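PDB 3GAZ: alcohol dehydrogenase superfamily protein from Novosphingobium aromaticivorans, which probably acts as an NADP-linked oxidoreductase of the medium-chain dehydrogenase/reductase type, whose substrate is not established. Local coordinates for residues A49-R52 with H58-Q61; G99-T104 with H270-N275. All coordinates share one frame; numbering follows the deposited sequence.

Contact 1. Residues A49-R52 with H58-Q61; sequences AKIR and HAQQ
Ile51 meets Ala59 and Gln61 with separate branches of its side chain. The ethyl arm lies against the Ala59 methyl, with Ile51 CD1 3.5 Å and Ile51 CG1 3.6 Å from Ala59 CB, so this one methyl touches two successive carbons of the arm. Ile51 CG2, the other branch, turns to Gln61: it packs 3.8 Å from Gln61 CB, about as close to CG, and 3.6 Å from the backbone Gln61 O. The split follows from the first torsion (chi1 -70°), which sets CG2 anti to the backbone N and CG1 beside it. Beside these carbon contacts, one water bridges the two backbones. It donates to Ile51 O at 2.7 Å and to Gln61 O at 2.9 Å, which commits both its protons and answers a carbonyl near the end of the helix as well as one in the loop. Gln61 touches Ile51 through its CB and CG; the chain then bends at chi2 (81°) and its amide leads off to the backbone of Gly100 and Leu101. Ile51 also packs on Ala56 and Leu67, which extend the apolar surroundings within the loop that follows the helix. Farther out, the His58 ring stacks with Trp248, while Gln60 packs on Pro303 of the second subunit. The contact thus folds the 3-10 turn and loop at 58-61 back against the last turn of helix 46-52, inside the GroES-like domain, in the connection that runs on to strand 70-78.

Contact 2. Residues G99-T104 with H270-N275; sequences GGLQGT and HTLLAN
The first torsions of Leu101 and Leu272 (chi1 -69° and -64°) set each CG beside its own backbone N, and the second torsion of Leu101 then carries its CD1 branch to Leu272. In medium-chain dehydrogenase/reductase terms, the contact sets a loop of the GroES-like domain, between strands 90-94 and 108-112, on helix 270-274, a short helix that comes after strand 262-265, the outermost strand, within this chain, of the parallel Rossmann sheet. The two leucines meet nearly at right angles. Leu101 CD1 lies 4.0 Å from Leu272 CB and 4.2 Å from Leu272 CD2, and the same methyl approaches the backbone Leu272 O at 4.0 Å, so a single branch carries the whole Leu101 side of the contact. Leu272 also packs on Phe281 of helix 278-293.

Leu273 works differently. Its CB sets off away from the loop, but the branching at CG brings CD2 back over the backbone of Gly99, 3.4 Å from Gly99 CA. With no side chain on Gly99, the methyl can settle directly on the main chain, a tight fit between two buried residues. On the C-terminal side of the helix, Asn275 leaves helical geometry with positive phi and packs on Pro325 of the second subunit. Polar bonds within the loop and to neighbouring strands tie down its remainder: Thr104 OG1 is bonded to Ser42 OG and Asp70 O, and Gln102 NE2, which also reaches Phe108 O, donates to Gly103 O at 3.0 Å with an N-H...O angle of 164°, the acceptor lying in the plane of the glutamine amide.

Contacts 1 and 2 adjoin, their centres about 11 Å apart, and 58-61 of contact 1 touches both segments of contact 2. Ala59 O probably accepts a hydrogen bond from Gly99 N at 2.8 Å, and Gln61 OE1 one from Gly100 N at 2.7 Å; Gln61 NE2 adds a bond to Leu101 O at 3.1 Å, so the amide clips the 99-104 loop through both its ends. Leu273 packs on the same turn, with CD1 3.3 Å from His58 O and CD2 3.4 Å from Ala59 O. Helix 46-52, turn 58-61, the loop and helix 270-274 thus form one cluster. A bound calcium ion, about 13 Å from the Ile51 side chain, lies outside contact 1.

Contact 1. Residues A49-R52 with H58-Q61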
ATOM      1  N   ALA A  49       6.192   6.468  14.149  1.00 14.32           N
ATOM      2  CA  ALA A  49       5.560   7.585  14.844  1.00 14.88           C
ATOM      3  C   ALA A  49       5.098   8.641  13.852  1.00 15.97           C
ATOM      4  O   ALA A  49       4.049   9.252  14.032  1.00 16.00           O
ATOM      5  CB  ALA A  49       6.528   8.196  15.856  1.00 13.70           C
ATOM      6  N   LYS A  50       5.884   8.859  12.803  1.00 17.73           N
ATOM      7  CA  LYS A  50       5.509   9.837  11.795  1.00 18.13           C
ATOM      8  C   LYS A  50       4.240   9.342  11.108  1.00 17.67           C
ATOM      9  O   LYS A  50       3.348  10.130  10.782  1.00 17.36           O
ATOM     10  CB  LYS A  50       6.628  10.014  10.768  1.00 21.27           C
ATOM     11  CG  LYS A  50       6.295  11.048   9.705  1.00 28.31           C
ATOM     12  CD  LYS A  50       7.349  11.104   8.604  1.00 32.51           C
ATOM     13  CE  LYS A  50       8.341  12.231   8.813  1.00 34.82           C
ATOM     14  NZ  LYS A  50       9.205  12.400   7.605  1.00 36.27           N
ATOM     15  N   ILE A  51       4.160   8.030  10.899  1.00 13.82           N
ATOM     16  CA  ILE A  51       2.991   7.430  10.272  1.00 13.14           C
ATOM     17  C   ILE A  51       1.781   7.525  11.209  1.00 13.98           C
ATOM     18  O   ILE A  51       0.658   7.776  10.768  1.00 14.19           O
ATOM     19  CB  ILE A  51       3.251   5.938   9.913  1.00 13.72           C
ATOM     20  CG1 ILE A  51       4.253   5.850   8.757  1.00 14.13           C
ATOM     21  CG2 ILE A  51       1.942   5.257   9.519  1.00 12.56           C
ATOM     22  CD1 ILE A  51       4.803   4.446   8.521  1.00 13.90           C
ATOM     23  N   ARG A  52       2.017   7.323  12.502  1.00 14.83           N
ATOM     24  CA  ARG A  52       0.951   7.395  13.499  1.00 15.01           C
ATOM     25  C   ARG A  52       0.336   8.791  13.497  1.00 16.16           C
ATOM     26  O   ARG A  52      -0.876   8.951  13.655  1.00 14.48           O
ATOM     27  CB  ARG A  52       1.511   7.091  14.890  1.00 16.32           C
ATOM     28  CG  ARG A  52       0.495   7.190  16.010  1.00 16.46           C
ATOM     29  CD  ARG A  52       1.178   7.089  17.364  1.00 18.47           C
ATOM     30  NE  ARG A  52       0.220   7.062  18.463  1.00 20.82           N
ATOM     31  CZ  ARG A  52       0.548   7.222  19.742  1.00 23.07           C
ATOM     32  NH1 ARG A  52       1.813   7.425  20.084  1.00 24.97           N
ATOM     33  NH2 ARG A  52      -0.387   7.175  20.682  1.00 24.23           N
ATOM     34  N   HIS A  58       5.548   9.526   2.294  1.00 22.27           N
ATOM     35  CA  HIS A  58       6.442   8.599   1.606  1.00 23.11           C
ATOM     36  C   HIS A  58       6.231   7.151   2.048  1.00 21.59           C
ATOM     37  O   HIS A  58       6.659   6.222   1.362  1.00 20.63           O
ATOM     38  CB  HIS A  58       7.913   8.970   1.848  1.00 26.41           C
ATOM     39  CG  HIS A  58       8.237  10.401   1.554  1.00 29.93           C
ATOM     40  ND1 HIS A  58       7.644  11.106   0.529  1.00 32.64           N
ATOM     41  CD2 HIS A  58       9.100  11.258   2.149  1.00 31.93           C
ATOM     42  CE1 HIS A  58       8.123  12.337   0.509  1.00 33.31           C
ATOM     43  NE2 HIS A  58       9.009  12.454   1.482  1.00 33.33           N
ATOM     44  N   ALA A  59       5.578   6.963   3.193  1.00 19.04           N
ATOM     45  CA  ALA A  59       5.332   5.623   3.720  1.00 16.54           C
ATOM     46  C   ALA A  59       4.097   4.966   3.115  1.00 15.53           C
ATOM     47  O   ALA A  59       3.962   3.743   3.142  1.00 13.55           O
ATOM     48  CB  ALA A  59       5.203   5.674   5.242  1.00 16.55           C
ATOM     49  N   GLN A  60       3.197   5.778   2.571  1.00 15.78           N
ATOM     50  CA  GLN A  60       1.978   5.262   1.962  1.00 15.45           C
ATOM     51  C   GLN A  60       1.286   4.264   2.893  1.00 15.85           C
ATOM     52  O   GLN A  60       0.907   3.164   2.483  1.00 13.57           O
ATOM     53  CB  GLN A  60       2.308   4.601   0.616  1.00 16.41           C
ATOM     54  CG  GLN A  60       3.021   5.544  -0.353  1.00 18.11           C
ATOM     55  CD  GLN A  60       3.361   4.910  -1.694  1.00 19.15           C
ATOM     56  OE1 GLN A  60       4.112   5.482  -2.478  1.00 22.83           O
ATOM     57  NE2 GLN A  60       2.808   3.731  -1.965  1.00 19.87           N
ATOM     58  N   GLN A  61       1.125   4.661   4.152  1.00 16.00           N
ATOM     59  CA  GLN A  61       0.472   3.821   5.151  1.00 14.94           C
ATOM     60  C   GLN A  61      -0.682   4.591   5.800  1.00 15.51           C
ATOM     61  O   GLN A  61      -0.562   5.091   6.926  1.00 13.95           O
ATOM     62  CB  GLN A  61       1.472   3.395   6.233  1.00 14.79           C
ATOM     63  CG  GLN A  61       0.911   2.380   7.229  1.00 14.30           C
ATOM     64  CD  GLN A  61       0.940   0.953   6.692  1.00 17.73           C
ATOM     65  OE1 GLN A  61       0.891   0.734   5.486  1.00 15.72           O
ATOM     66  NE2 GLN A  61       1.007  -0.022   7.595  1.00 17.19           N
TER
HETATM   67  O   HOH W   1      -0.571   7.539   8.399  1.00 18.19           O

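Contact 2. Residues G99-T104 with H270-N275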
ATOM      1  N   GLY A  99       3.168   1.082   2.937  1.00 13.95           N
ATOM      2  CA  GLY A  99       2.515   0.718   1.691  1.00 13.38           C
ATOM      3  C   GLY A  99       1.276  -0.149   1.808  1.00 14.76           C
ATOM      4  O   GLY A  99       0.952  -0.896   0.882  1.00 12.37           O
ATOM      5  N   GLY A 100       0.577  -0.053   2.937  1.00 12.34           N
ATOM      6  CA  GLY A 100      -0.624  -0.847   3.126  1.00 13.22           C
ATOM      7  C   GLY A 100      -0.374  -2.239   3.690  1.00 14.33           C
ATOM      8  O   GLY A 100      -1.318  -2.987   3.955  1.00 14.40           O
ATOM      9  N   LEU A 101       0.893  -2.596   3.868  1.00 13.12           N
ATOM     10  CA  LEU A 101       1.247  -3.905   4.412  1.00 12.51           C
ATOM     11  C   LEU A 101       0.981  -3.920   5.915  1.00 14.06           C
ATOM     12  O   LEU A 101       1.273  -2.939   6.608  1.00 14.71           O
ATOM     13  CB  LEU A 101       2.728  -4.203   4.152  1.00 12.17           C
ATOM     14  CG  LEU A 101       3.145  -4.447   2.696  1.00 12.40           C
ATOM     15  CD1 LEU A 101       4.651  -4.358   2.573  1.00 13.01           C
ATOM     16  CD2 LEU A 101       2.647  -5.817   2.239  1.00 11.21           C
ATOM     17  N   GLN A 102       0.420  -5.018   6.417  1.00 11.16           N
ATOM     18  CA  GLN A 102       0.148  -5.119   7.846  1.00 12.55           C
ATOM     19  C   GLN A 102       1.433  -4.902   8.644  1.00 12.42           C
ATOM     20  O   GLN A 102       2.480  -5.449   8.302  1.00 11.70           O
ATOM     21  CB  GLN A 102      -0.416  -6.494   8.215  1.00 11.76           C
ATOM     22  CG  GLN A 102      -0.685  -6.608   9.709  1.00 10.69           C
ATOM     23  CD  GLN A 102      -0.716  -8.037  10.206  1.00 12.78           C
ATOM     24  OE1 GLN A 102      -1.580  -8.823   9.827  1.00 10.81           O
ATOM     25  NE2 GLN A 102       0.235  -8.380  11.068  1.00 10.02           N
ATOM     26  N   GLY A 103       1.340  -4.118   9.714  1.00 13.13           N
ATOM     27  CA  GLY A 103       2.502  -3.853  10.546  1.00 12.02           C
ATOM     28  C   GLY A 103       2.844  -5.024  11.448  1.00 12.36           C
ATOM     29  O   GLY A 103       2.129  -6.032  11.470  1.00  9.85           O
ATOM     30  N   THR A 104       3.925  -4.901  12.212  1.00 11.35           N
ATOM     31  CA  THR A 104       4.326  -5.995  13.086  1.00 13.21           C
ATOM     32  C   THR A 104       3.852  -5.899  14.538  1.00 13.21           C
ATOM     33  O   THR A 104       4.236  -6.728  15.366  1.00 13.12           O
ATOM     34  CB  THR A 104       5.858  -6.201  13.045  1.00 14.07           C
ATOM     35  OG1 THR A 104       6.526  -5.032  13.541  1.00 12.74           O
ATOM     36  CG2 THR A 104       6.306  -6.470  11.611  1.00 10.27           C
ATOM     37  N   HIS A 270      11.256   1.623  -0.977  1.00 17.34           N
ATOM     38  CA  HIS A 270      10.804   1.358  -2.342  1.00 15.61           C
ATOM     39  C   HIS A 270      10.515  -0.112  -2.590  1.00 15.67           C
ATOM     40  O   HIS A 270       9.517  -0.459  -3.222  1.00 15.33           O
ATOM     41  CB  HIS A 270      11.808   1.876  -3.391  1.00 17.04           C
ATOM     42  CG  HIS A 270      11.347   1.690  -4.811  1.00 18.98           C
ATOM     43  ND1 HIS A 270      11.757   0.634  -5.592  1.00 22.67           N
ATOM     44  CD2 HIS A 270      10.445   2.379  -5.550  1.00 19.95           C
ATOM     45  CE1 HIS A 270      11.124   0.673  -6.755  1.00 22.07           C
ATOM     46  NE2 HIS A 270      10.322   1.722  -6.752  1.00 21.88           N
ATOM     47  N   THR A 271      11.379  -0.973  -2.083  1.00 15.58           N
ATOM     48  CA  THR A 271      11.196  -2.407  -2.270  1.00 17.14           C
ATOM     49  C   THR A 271       9.838  -2.892  -1.798  1.00 16.81           C
ATOM     50  O   THR A 271       9.184  -3.687  -2.471  1.00 15.40           O
ATOM     51  CB  THR A 271      12.268  -3.183  -1.524  1.00 17.28           C
ATOM     52  OG1 THR A 271      13.524  -2.937  -2.155  1.00 16.42           O
ATOM     53  CG2 THR A 271      11.956  -4.678  -1.516  1.00 18.18           C
ATOM     54  N   LEU A 272       9.425  -2.420  -0.628  1.00 15.53           N
ATOM     55  CA  LEU A 272       8.135  -2.815  -0.071  1.00 16.25           C
ATOM     56  C   LEU A 272       6.958  -2.068  -0.676  1.00 16.75           C
ATOM     57  O   LEU A 272       5.860  -2.599  -0.754  1.00 17.20           O
ATOM     58  CB  LEU A 272       8.122  -2.609   1.446  1.00 17.26           C
ATOM     59  CG  LEU A 272       9.084  -3.435   2.322  1.00 18.51           C
ATOM     60  CD1 LEU A 272       8.902  -3.102   3.785  1.00 17.53           C
ATOM     61  CD2 LEU A 272       8.792  -4.894   2.124  1.00 20.02           C
ATOM     62  N   LEU A 273       7.185  -0.832  -1.102  1.00 15.42           N
ATOM     63  CA  LEU A 273       6.105  -0.017  -1.672  1.00 17.19           C
ATOM     64  C   LEU A 273       5.765  -0.392  -3.103  1.00 16.70           C
ATOM     65  O   LEU A 273       4.627  -0.256  -3.537  1.00 16.97           O
ATOM     66  CB  LEU A 273       6.489   1.469  -1.621  1.00 18.98           C
ATOM     67  CG  LEU A 273       6.682   2.056  -0.211  1.00 21.23           C
ATOM     68  CD1 LEU A 273       7.261   3.444  -0.315  1.00 21.31           C
ATOM     69  CD2 LEU A 273       5.360   2.116   0.504  1.00 18.70           C
ATOM     70  N   ALA A 274       6.775  -0.853  -3.830  1.00 16.69           N
ATOM     71  CA  ALA A 274       6.618  -1.216  -5.236  1.00 18.90           C
ATOM     72  C   ALA A 274       6.731  -2.705  -5.533  1.00 19.43           C
ATOM     73  O   ALA A 274       6.469  -3.135  -6.651  1.00 20.20           O
ATOM     74  CB  ALA A 274       7.640  -0.456  -6.082  1.00 19.81           C
ATOM     75  N   ASN A 275       7.125  -3.491  -4.538  1.00 19.91           N
ATOM     76  CA  ASN A 275       7.277  -4.932  -4.711  1.00 20.20           C
ATOM     77  C   ASN A 275       8.324  -5.327  -5.748  1.00 22.33           C
ATOM     78  O   ASN A 275       8.052  -6.125  -6.645  1.00 22.02           O
ATOM     79  CB  ASN A 275       5.932  -5.580  -5.070  1.00 19.89           C
ATOM     80  CG  ASN A 275       5.019  -5.719  -3.872  1.00 20.27           C
ATOM     81  OD1 ASN A 275       5.371  -6.369  -2.887  1.00 19.34           O
ATOM     82  ND2 ASN A 275       3.837  -5.105  -3.946  1.00 20.61           N
TER